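Local coordinates for protein peptidase (PDB 5NYW) that is of unknown function but, as an ancestral proteasome-type beta-subunit of the Ntn-hydrolase superfamily, assembles into a multimer and probably acts as a peptidase, at residues G40-N51 with F110-K121; L168-M179 with P192-L200. All coordinates share one frame; numbering follows the deposited sequence.

Contact 1. Residues G40-N51 with F110-K121; sequences GERTLVVQSAGN and FNCNLLLGGQIK. Unlike the reference sequence in segment 110-121: C112 (reference Gly).
With chi1 at 156°, R42 sends CG to the far side from its backbone N, and the chain then bends at chi3, while I120 on the facing strand keeps CG1 beside its own backbone N (chi1 -66°); the two run side by side. I120 CD1 rests over one face of the guanidinium, off toward its rim, and I120 CG2 lies 3.6 Å from R42 NH2. E41 fixes the rotation of that group: R42 NE reaches E41 OE1 (2.9 Å) and R42 NH2 reaches E41 OE2, a side-on salt bridge through syn lone pairs, and R42 NH1 is bonded to L74 O and V77 O. L44 CD1 packs on I120 CG1 at 3.7 Å. Strands 42-50 and 112-120 are antiparallel neighbours inside one sheet of the Ntn-hydrolase sandwich; on the other edge of strand 42-50, E41 and R42 both face Q38 of strand 33-38, a classic beta bulge. The ladder includes V45 N to G117 O (2.8 Å). On the face toward the other sheet, Q47 OE1 sits 3.6 Å from L115 CB, while Q47 NE2 donates to S16 OG and V4 O. At the far end N51 N bonds N111 O (3.0 Å), N51 ND2 bonds D109 O, and N51 OD1 N-caps helix 52-65 at T54 N.

Contact 2. Residues L168-M179 with P192-L200; sequences LDQAMQCALISM and PLDVMIYPL
Helix-on-sheet packing between an outer helical layer and the neighbouring sheet of the alpha-beta-beta-alpha sandwich of Ntn hydrolases joins helix 168-179 to strand 193-199. The helix runs nearly antiparallel to the strand, at 161°, with the two axes 9.5 Å apart at their closest, and the contact is made through side chains without a hydrogen bond between the segments. L168, M172, L176 and M179 meet L193, V195 and I197, the alternate strand residues that face the helix. At the start of the helix L168 slants across I197, its CD2 3.7 Å from I197 CG2, and also touches P199. D169 OD1 comes to I197 CD1 at 4.0 Å; L239 of a neighbouring subunit packs on both D169 and I197. L176 CD2 reaches L193 CD1 at 4.2 Å, and F218 of helix 216-234 touches both leucines. M179 and L193 run past one another head to tail, M179 SD lying 3.7 Å from L193 CD2. In the middle M172 starts with CG anti to the backbone N (chi1 178°), then folds at chi2 and chi3, which lays its methyl between V195 and I197: CE is 3.8 Å from I197 CG1 and 3.4 Å from the backbone O of M196.

Contact 1 closes before contact 2 opens along the chain, and their centres lie 16 Å apart. Contact 1 is strand against strand within the sheet of 33-38, 42-50, 112-120, 126-130 and 136-138; contact 2 sets helix 168-185 on the outer side of the other sheet, which holds strand 193-199. The sheets meet where the strand residues pointing away from that helix reach contact 1: Q119 OE1 and Y198 OH are 2.6 Å apart, probably a hydrogen bond, while T43 packs on Y198 and M196. Together the contacts cross three successive layers, two sheets and one helical layer, of the proteasome-type fold, whose outer helical side also receives a neighbouring subunit.

Contact 1. Residues G40-N51 with F110-K121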
loop_
_atom_site.group_PDB
_atom_site.type_symbol
_atom_site.label_atom_id
_atom_site.label_comp_id
_atom_site.label_asym_id
_atom_site.label_seq_id
_atom_site.Cartn_x
_atom_site.Cartn_y
_atom_site.Cartn_z
ATOM N N GLY L 40 17.724 49.961 4.287
ATOM C CA GLY L 40 18.624 49.936 5.423
ATOM C C GLY L 40 18.745 48.588 6.102
ATOM O O GLY L 40 19.539 48.420 7.031
ATOM N N GLU L 41 17.971 47.614 5.642
ATOM C CA GLU L 41 17.933 46.321 6.315
ATOM C C GLU L 41 18.072 45.086 5.438
ATOM O O GLU L 41 18.739 44.124 5.814
ATOM C CB GLU L 41 16.635 46.206 7.106
ATOM C CG GLU L 41 16.631 45.042 8.077
ATOM C CD GLU L 41 16.024 43.788 7.472
ATOM O OE1 GLU L 41 15.132 43.931 6.611
ATOM O OE2 GLU L 41 16.422 42.668 7.865
ATOM N N ARG L 42 17.436 45.103 4.273
ATOM C CA ARG L 42 17.408 43.908 3.440
ATOM C C ARG L 42 17.141 44.168 1.969
ATOM O O ARG L 42 16.358 45.045 1.621
ATOM C CB ARG L 42 16.343 42.994 4.048
ATOM C CG ARG L 42 15.663 41.952 3.221
ATOM C CD ARG L 42 14.418 41.478 4.012
ATOM N NE ARG L 42 14.781 41.303 5.419
ATOM C CZ ARG L 42 14.646 40.176 6.118
ATOM N NH1 ARG L 42 14.092 39.096 5.581
ATOM N NH2 ARG L 42 15.056 40.136 7.373
ATOM N N THR L 43 17.826 43.407 1.114
ATOM C CA THR L 43 17.609 43.427 -0.331
ATOM C C THR L 43 17.709 42.029 -0.945
ATOM O O THR L 43 18.769 41.412 -0.949
ATOM C CB THR L 43 18.600 44.376 -1.033
ATOM O OG1 THR L 43 18.372 45.711 -0.568
ATOM C CG2 THR L 43 18.384 44.353 -2.543
ATOM N N LEU L 44 16.590 41.524 -1.438
ATOM C CA LEU L 44 16.533 40.196 -2.037
ATOM C C LEU L 44 16.074 40.266 -3.496
ATOM O O LEU L 44 15.092 40.950 -3.813
ATOM C CB LEU L 44 15.601 39.300 -1.240
ATOM C CG LEU L 44 16.149 38.564 -0.021
ATOM C CD1 LEU L 44 16.679 39.501 1.048
ATOM C CD2 LEU L 44 15.048 37.675 0.544
ATOM N N VAL L 45 16.800 39.568 -4.367
ATOM C CA VAL L 45 16.507 39.501 -5.799
ATOM C C VAL L 45 16.130 38.092 -6.231
ATOM O O VAL L 45 16.845 37.126 -5.930
ATOM C CB VAL L 45 17.715 39.964 -6.647
ATOM C CG1 VAL L 45 17.414 39.836 -8.137
ATOM C CG2 VAL L 45 18.080 41.391 -6.303
ATOM N N VAL L 46 15.014 37.979 -6.944
ATOM C CA VAL L 46 14.578 36.696 -7.479
ATOM C C VAL L 46 14.524 36.726 -9.002
ATOM O O VAL L 46 13.871 37.599 -9.581
ATOM C CB VAL L 46 13.187 36.314 -6.947
ATOM C CG1 VAL L 46 12.730 35.013 -7.574
ATOM C CG2 VAL L 46 13.205 36.198 -5.422
ATOM N N GLN L 47 15.191 35.783 -9.661
ATOM C CA GLN L 47 15.143 35.741 -11.122
ATOM C C GLN L 47 14.424 34.500 -11.637
ATOM O O GLN L 47 14.609 33.405 -11.101
ATOM C CB GLN L 47 16.557 35.802 -11.691
ATOM C CG GLN L 47 17.224 37.161 -11.538
ATOM C CD GLN L 47 18.720 37.089 -11.804
ATOM O OE1 GLN L 47 19.461 36.435 -11.065
ATOM N NE2 GLN L 47 19.169 37.748 -12.869
ATOM N N SER L 48 13.650 34.660 -12.710
ATOM C CA SER L 48 12.777 33.586 -13.165
ATOM C C SER L 48 13.125 33.055 -14.539
ATOM O O SER L 48 13.444 33.813 -15.473
ATOM C CB SER L 48 11.312 34.033 -13.185
ATOM O OG SER L 48 10.885 34.464 -11.916
ATOM N N ALA L 49 13.011 31.731 -14.629
ATOM C CA ALA L 49 13.126 30.964 -15.852
ATOM C C ALA L 49 12.206 29.746 -15.780
ATOM O O ALA L 49 11.817 29.307 -14.705
ATOM C CB ALA L 49 14.540 30.530 -16.061
ATOM N N GLY L 50 11.851 29.209 -16.934
ATOM C CA GLY L 50 10.989 28.058 -16.989
ATOM C C GLY L 50 9.571 28.528 -17.161
ATOM O O GLY L 50 9.349 29.650 -17.625
ATOM N N ASN L 51 8.624 27.689 -16.736
ATOM C CA ASN L 51 7.204 27.944 -16.938
ATOM C C ASN L 51 6.736 29.287 -16.343
ATOM O O ASN L 51 6.829 29.522 -15.133
ATOM C CB ASN L 51 6.383 26.785 -16.353
ATOM C CG ASN L 51 4.923 26.859 -16.733
ATOM O OD1 ASN L 51 4.213 27.756 -16.294
ATOM N ND2 ASN L 51 4.455 25.898 -17.525
ATOM N N PHE L 110 5.385 21.928 -15.770
ATOM C CA PHE L 110 5.224 23.038 -14.839
ATOM C C PHE L 110 6.510 23.428 -14.121
ATOM O O PHE L 110 6.472 24.130 -13.116
ATOM C CB PHE L 110 4.146 22.686 -13.824
ATOM C CG PHE L 110 2.865 22.243 -14.453
ATOM C CD1 PHE L 110 1.899 23.173 -14.824
ATOM C CD2 PHE L 110 2.625 20.893 -14.687
ATOM C CE1 PHE L 110 0.709 22.767 -15.423
ATOM C CE2 PHE L 110 1.444 20.475 -15.275
ATOM C CZ PHE L 110 0.487 21.416 -15.657
ATOM N N ASN L 111 7.646 22.944 -14.608
ATOM C CA ASN L 111 8.919 23.177 -13.924
ATOM C C ASN L 111 9.529 24.568 -14.105
ATOM O O ASN L 111 9.367 25.226 -15.146
ATOM C CB ASN L 111 9.928 22.101 -14.320
ATOM C CG ASN L 111 9.672 20.782 -13.600
ATOM O OD1 ASN L 111 8.731 20.665 -12.804
ATOM N ND2 ASN L 111 10.501 19.787 -13.873
ATOM N N CYS L 112 10.222 25.002 -13.058
ATOM C CA CYS L 112 10.938 26.269 -13.030
ATOM C C CYS L 112 12.289 26.192 -12.323
ATOM O O CYS L 112 12.546 25.307 -11.507
ATOM C CB CYS L 112 10.064 27.316 -12.333
ATOM S SG CYS L 112 9.767 26.933 -10.534
ATOM N N ASN L 113 13.162 27.133 -12.656
ATOM C CA ASN L 113 14.393 27.341 -11.917
ATOM C C ASN L 113 14.395 28.795 -11.495
ATOM O O ASN L 113 13.878 29.658 -12.223
ATOM C CB ASN L 113 15.641 27.006 -12.754
ATOM C CG ASN L 113 15.945 25.518 -12.794
ATOM O OD1 ASN L 113 16.772 25.031 -12.026
ATOM N ND2 ASN L 113 15.288 24.793 -13.694
ATOM N N LEU L 114 14.925 29.054 -10.303
ATOM C CA LEU L 114 15.010 30.405 -9.780
ATOM C C LEU L 114 16.407 30.725 -9.288
ATOM O O LEU L 114 17.141 29.826 -8.876
ATOM C CB LEU L 114 14.011 30.611 -8.638
ATOM C CG LEU L 114 12.553 30.309 -8.961
ATOM C CD1 LEU L 114 11.732 30.489 -7.730
ATOM C CD2 LEU L 114 12.092 31.261 -10.014
ATOM N N LEU L 115 16.764 32.010 -9.342
ATOM C CA LEU L 115 17.952 32.505 -8.654
ATOM C C LEU L 115 17.513 33.471 -7.546
ATOM O O LEU L 115 16.577 34.268 -7.715
ATOM C CB LEU L 115 18.926 33.181 -9.623
ATOM C CG LEU L 115 19.542 32.269 -10.692
ATOM C CD1 LEU L 115 20.605 32.991 -11.467
ATOM C CD2 LEU L 115 20.094 30.982 -10.103
ATOM N N LEU L 116 18.166 33.342 -6.398
ATOM C CA LEU L 116 17.909 34.166 -5.228
ATOM C C LEU L 116 19.203 34.714 -4.706
ATOM O O LEU L 116 20.087 33.952 -4.347
ATOM C CB LEU L 116 17.229 33.356 -4.136
ATOM C CG LEU L 116 17.152 33.980 -2.741
ATOM C CD1 LEU L 116 16.194 35.174 -2.704
ATOM C CD2 LEU L 116 16.755 32.906 -1.738
ATOM N N GLY L 117 19.337 36.031 -4.680
ATOM C CA GLY L 117 20.585 36.615 -4.239
ATOM C C GLY L 117 20.364 37.888 -3.471
ATOM O O GLY L 117 19.359 38.569 -3.654
ATOM N N GLY L 118 21.307 38.230 -2.611
ATOM C CA GLY L 118 21.192 39.482 -1.899
ATOM C C GLY L 118 21.829 39.483 -0.538
ATOM O O GLY L 118 22.750 38.692 -0.253
ATOM N N GLN L 119 21.315 40.360 0.319
ATOM C CA GLN L 119 21.881 40.510 1.649
ATOM C C GLN L 119 20.784 40.853 2.636
ATOM O O GLN L 119 19.929 41.699 2.356
ATOM C CB GLN L 119 22.953 41.599 1.652
ATOM C CG GLN L 119 23.800 41.639 2.897
ATOM C CD GLN L 119 24.879 42.706 2.828
ATOM O OE1 GLN L 119 24.780 43.645 2.036
ATOM N NE2 GLN L 119 25.932 42.549 3.634
ATOM N N ILE L 120 20.809 40.167 3.775
ATOM C CA ILE L 120 19.991 40.521 4.937
ATOM C C ILE L 120 20.939 41.039 6.014
ATOM O O ILE L 120 21.935 40.381 6.322
ATOM C CB ILE L 120 19.208 39.320 5.452
ATOM C CG1 ILE L 120 18.177 38.881 4.413
ATOM C CG2 ILE L 120 18.527 39.656 6.759
ATOM C CD1 ILE L 120 17.509 37.586 4.755
ATOM N N LYS L 121 20.640 42.202 6.590
ATOM C CA LYS L 121 21.603 42.839 7.494
ATOM C C LYS L 121 22.029 41.917 8.620
ATOM O O LYS L 121 21.208 41.273 9.257
ATOM C CB LYS L 121 21.067 44.159 8.056
ATOM C CG LYS L 121 22.176 45.004 8.695
ATOM C CD LYS L 121 21.700 46.388 9.137
ATOM C CE LYS L 121 22.865 47.239 9.654
ATOM N NZ LYS L 121 22.466 48.638 10.016
#

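Contact 2. Residues L168-M179 with P192-L200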
loop_
_atom_site.group_PDB
_atom_site.type_symbol
_atom_site.label_atom_id
_atom_site.label_comp_id
_atom_site.label_asym_id
_atom_site.label_seq_id
_atom_site.Cartn_x
_atom_site.Cartn_y
_atom_site.Cartn_z
ATOM N N LEU L 168 32.797 44.921 -9.286
ATOM C CA LEU L 168 31.411 44.942 -9.753
ATOM C C LEU L 168 31.192 45.457 -11.174
ATOM O O LEU L 168 30.417 44.860 -11.919
ATOM C CB LEU L 168 30.523 45.752 -8.807
ATOM C CG LEU L 168 29.815 44.991 -7.685
ATOM C CD1 LEU L 168 30.698 43.922 -7.094
ATOM C CD2 LEU L 168 29.322 45.946 -6.610
ATOM N N ASP L 169 31.834 46.557 -11.559
ATOM C CA ASP L 169 31.579 47.101 -12.895
ATOM C C ASP L 169 32.021 46.133 -13.983
ATOM O O ASP L 169 31.349 45.999 -15.007
ATOM C CB ASP L 169 32.253 48.449 -13.080
ATOM C CG ASP L 169 31.501 49.559 -12.397
ATOM O OD1 ASP L 169 30.509 49.257 -11.698
ATOM O OD2 ASP L 169 31.889 50.733 -12.573
ATOM N N GLN L 170 33.120 45.428 -13.741
ATOM C CA GLN L 170 33.588 44.452 -14.703
ATOM C C GLN L 170 32.665 43.234 -14.729
ATOM O O GLN L 170 32.512 42.593 -15.771
ATOM C CB GLN L 170 35.016 44.015 -14.386
ATOM C CG GLN L 170 36.073 45.079 -14.567
ATOM C CD GLN L 170 37.466 44.483 -14.481
ATOM O OE1 GLN L 170 37.634 43.326 -14.095
ATOM N NE2 GLN L 170 38.471 45.262 -14.863
ATOM N N ALA L 171 32.075 42.894 -13.585
ATOM C CA ALA L 171 31.109 41.794 -13.533
ATOM C C ALA L 171 29.858 42.105 -14.341
ATOM O O ALA L 171 29.352 41.275 -15.092
ATOM C CB ALA L 171 30.740 41.491 -12.119
ATOM N N MET L 172 29.359 43.320 -14.196
ATOM C CA MET L 172 28.202 43.705 -14.968
ATOM C C MET L 172 28.562 43.737 -16.454
ATOM O O MET L 172 27.779 43.272 -17.287
ATOM C CB MET L 172 27.670 45.064 -14.517
ATOM C CG MET L 172 26.470 45.524 -15.348
ATOM S SD MET L 172 25.124 44.299 -15.403
ATOM C CE MET L 172 24.497 44.404 -13.736
ATOM N N GLN L 173 29.762 44.224 -16.775
ATOM C CA GLN L 173 30.240 44.203 -18.169
ATOM C C GLN L 173 30.277 42.795 -18.734
ATOM O O GLN L 173 29.824 42.549 -19.852
ATOM C CB GLN L 173 31.641 44.805 -18.301
ATOM C CG GLN L 173 31.677 46.310 -18.265
ATOM C CD GLN L 173 33.088 46.864 -18.336
ATOM O OE1 GLN L 173 34.026 46.291 -17.786
ATOM N NE2 GLN L 173 33.247 47.965 -19.059
ATOM N N CYS L 174 30.781 41.868 -17.934
ATOM C CA CYS L 174 30.832 40.473 -18.321
ATOM C C CYS L 174 29.421 39.925 -18.579
ATOM O O CYS L 174 29.192 39.270 -19.593
ATOM C CB CYS L 174 31.549 39.673 -17.238
ATOM S SG CYS L 174 31.581 37.908 -17.506
ATOM N N ALA L 175 28.472 40.232 -17.691
ATOM C CA ALA L 175 27.080 39.814 -17.870
ATOM C C ALA L 175 26.484 40.357 -19.180
ATOM O O ALA L 175 25.793 39.620 -19.884
ATOM C CB ALA L 175 26.217 40.256 -16.675
ATOM N N LEU L 176 26.763 41.626 -19.505
ATOM C CA LEU L 176 26.233 42.252 -20.728
ATOM C C LEU L 176 26.754 41.592 -22.019
ATOM O O LEU L 176 26.000 41.425 -22.987
ATOM C CB LEU L 176 26.571 43.751 -20.771
ATOM C CG LEU L 176 25.870 44.574 -19.696
ATOM C CD1 LEU L 176 26.307 46.028 -19.729
ATOM C CD2 LEU L 176 24.365 44.448 -19.830
ATOM N N ILE L 177 28.036 41.227 -22.030
ATOM C CA ILE L 177 28.607 40.518 -23.166
ATOM C C ILE L 177 28.012 39.107 -23.270
ATOM O O ILE L 177 27.691 38.639 -24.367
ATOM C CB ILE L 177 30.152 40.460 -23.071
ATOM C CG1 ILE L 177 30.732 41.876 -23.113
ATOM C CG2 ILE L 177 30.744 39.600 -24.194
ATOM C CD1 ILE L 177 32.181 41.946 -22.703
ATOM N N SER L 178 27.844 38.455 -22.117
ATOM C CA SER L 178 27.205 37.142 -22.024
ATOM C C SER L 178 25.819 37.210 -22.674
ATOM O O SER L 178 25.436 36.330 -23.432
ATOM C CB SER L 178 27.107 36.713 -20.552
ATOM O OG SER L 178 26.597 35.397 -20.393
ATOM N N MET L 179 25.089 38.284 -22.386
ATOM C CA MET L 179 23.806 38.565 -23.019
ATOM C C MET L 179 23.934 38.782 -24.517
ATOM O O MET L 179 23.096 38.310 -25.299
ATOM C CB MET L 179 23.185 39.812 -22.407
ATOM C CG MET L 179 22.523 39.587 -21.089
ATOM S SD MET L 179 21.007 38.663 -21.318
ATOM C CE MET L 179 20.683 38.302 -19.599
ATOM N N PRO L 192 13.815 43.721 -24.023
ATOM C CA PRO L 192 14.683 44.488 -23.129
ATOM C C PRO L 192 15.318 43.625 -22.039
ATOM O O PRO L 192 14.825 42.538 -21.712
ATOM C CB PRO L 192 13.725 45.488 -22.494
ATOM C CG PRO L 192 12.391 44.804 -22.544
ATOM C CD PRO L 192 12.396 44.077 -23.850
ATOM N N LEU L 193 16.355 44.167 -21.418
ATOM C CA LEU L 193 17.038 43.502 -20.321
ATOM C C LEU L 193 16.641 44.145 -19.009
ATOM O O LEU L 193 16.205 45.297 -18.974
ATOM C CB LEU L 193 18.554 43.590 -20.494
ATOM C CG LEU L 193 19.241 43.011 -21.725
ATOM C CD1 LEU L 193 20.756 43.154 -21.564
ATOM C CD2 LEU L 193 18.836 41.550 -22.020
ATOM N N ASP L 194 16.753 43.393 -17.927
ATOM C CA ASP L 194 16.632 43.984 -16.597
ATOM C C ASP L 194 17.885 43.601 -15.849
ATOM O O ASP L 194 18.235 42.423 -15.773
ATOM C CB ASP L 194 15.362 43.510 -15.891
ATOM C CG ASP L 194 14.087 44.085 -16.531
ATOM O OD1 ASP L 194 13.943 45.330 -16.659
ATOM O OD2 ASP L 194 13.234 43.274 -16.944
ATOM N N VAL L 195 18.612 44.614 -15.390
ATOM C CA VAL L 195 19.884 44.429 -14.714
ATOM C C VAL L 195 19.953 45.181 -13.379
ATOM O O VAL L 195 19.174 46.099 -13.114
ATOM C CB VAL L 195 21.057 44.898 -15.612
ATOM C CG1 VAL L 195 21.013 44.230 -16.982
ATOM C CG2 VAL L 195 21.043 46.406 -15.762
ATOM N N MET L 196 20.880 44.772 -12.526
ATOM C CA MET L 196 21.103 45.463 -11.271
ATOM C C MET L 196 22.483 45.210 -10.680
ATOM O O MET L 196 23.004 44.104 -10.751
ATOM C CB MET L 196 20.046 45.072 -10.250
ATOM C CG MET L 196 20.356 45.617 -8.886
ATOM S SD MET L 196 19.041 45.329 -7.745
ATOM C CE MET L 196 19.904 45.584 -6.195
ATOM N N ILE L 197 23.077 46.248 -10.114
ATOM C CA ILE L 197 24.278 46.092 -9.317
ATOM C C ILE L 197 23.933 46.333 -7.845
ATOM O O ILE L 197 23.355 47.365 -7.503
ATOM C CB ILE L 197 25.365 47.068 -9.731
ATOM C CG1 ILE L 197 25.777 46.830 -11.178
ATOM C CG2 ILE L 197 26.528 46.982 -8.753
ATOM C CD1 ILE L 197 26.811 47.824 -11.680
ATOM N N TYR L 198 24.255 45.367 -6.988
ATOM C CA TYR L 198 24.081 45.532 -5.550
ATOM C C TYR L 198 25.421 45.542 -4.832
ATOM O O TYR L 198 26.059 44.495 -4.668
ATOM C CB TYR L 198 23.222 44.421 -4.949
ATOM C CG TYR L 198 23.131 44.566 -3.442
ATOM C CD1 TYR L 198 22.200 45.424 -2.858
ATOM C CD2 TYR L 198 24.013 43.888 -2.603
ATOM C CE1 TYR L 198 22.136 45.574 -1.490
ATOM C CE2 TYR L 198 23.958 44.038 -1.243
ATOM C CZ TYR L 198 23.017 44.878 -0.686
ATOM O OH TYR L 198 22.973 45.002 0.684
ATOM N N PRO L 199 25.860 46.722 -4.396
ATOM C CA PRO L 199 27.101 46.809 -3.610
ATOM C C PRO L 199 26.957 46.301 -2.161
ATOM O O PRO L 199 25.915 46.483 -1.525
ATOM C CB PRO L 199 27.441 48.304 -3.653
ATOM C CG PRO L 199 26.164 48.996 -3.983
ATOM C CD PRO L 199 25.322 48.041 -4.773
ATOM N N LEU L 200 27.998 45.628 -1.676
ATOM C CA LEU L 200 28.033 45.090 -0.324
ATOM C C LEU L 200 27.648 46.130 0.728
ATOM O O LEU L 200 28.090 47.274 0.688
ATOM C CB LEU L 200 29.425 44.515 -0.020
ATOM C CG LEU L 200 29.714 44.053 1.418
ATOM C CD1 LEU L 200 28.811 42.898 1.817
ATOM C CD2 LEU L 200 31.193 43.675 1.587
#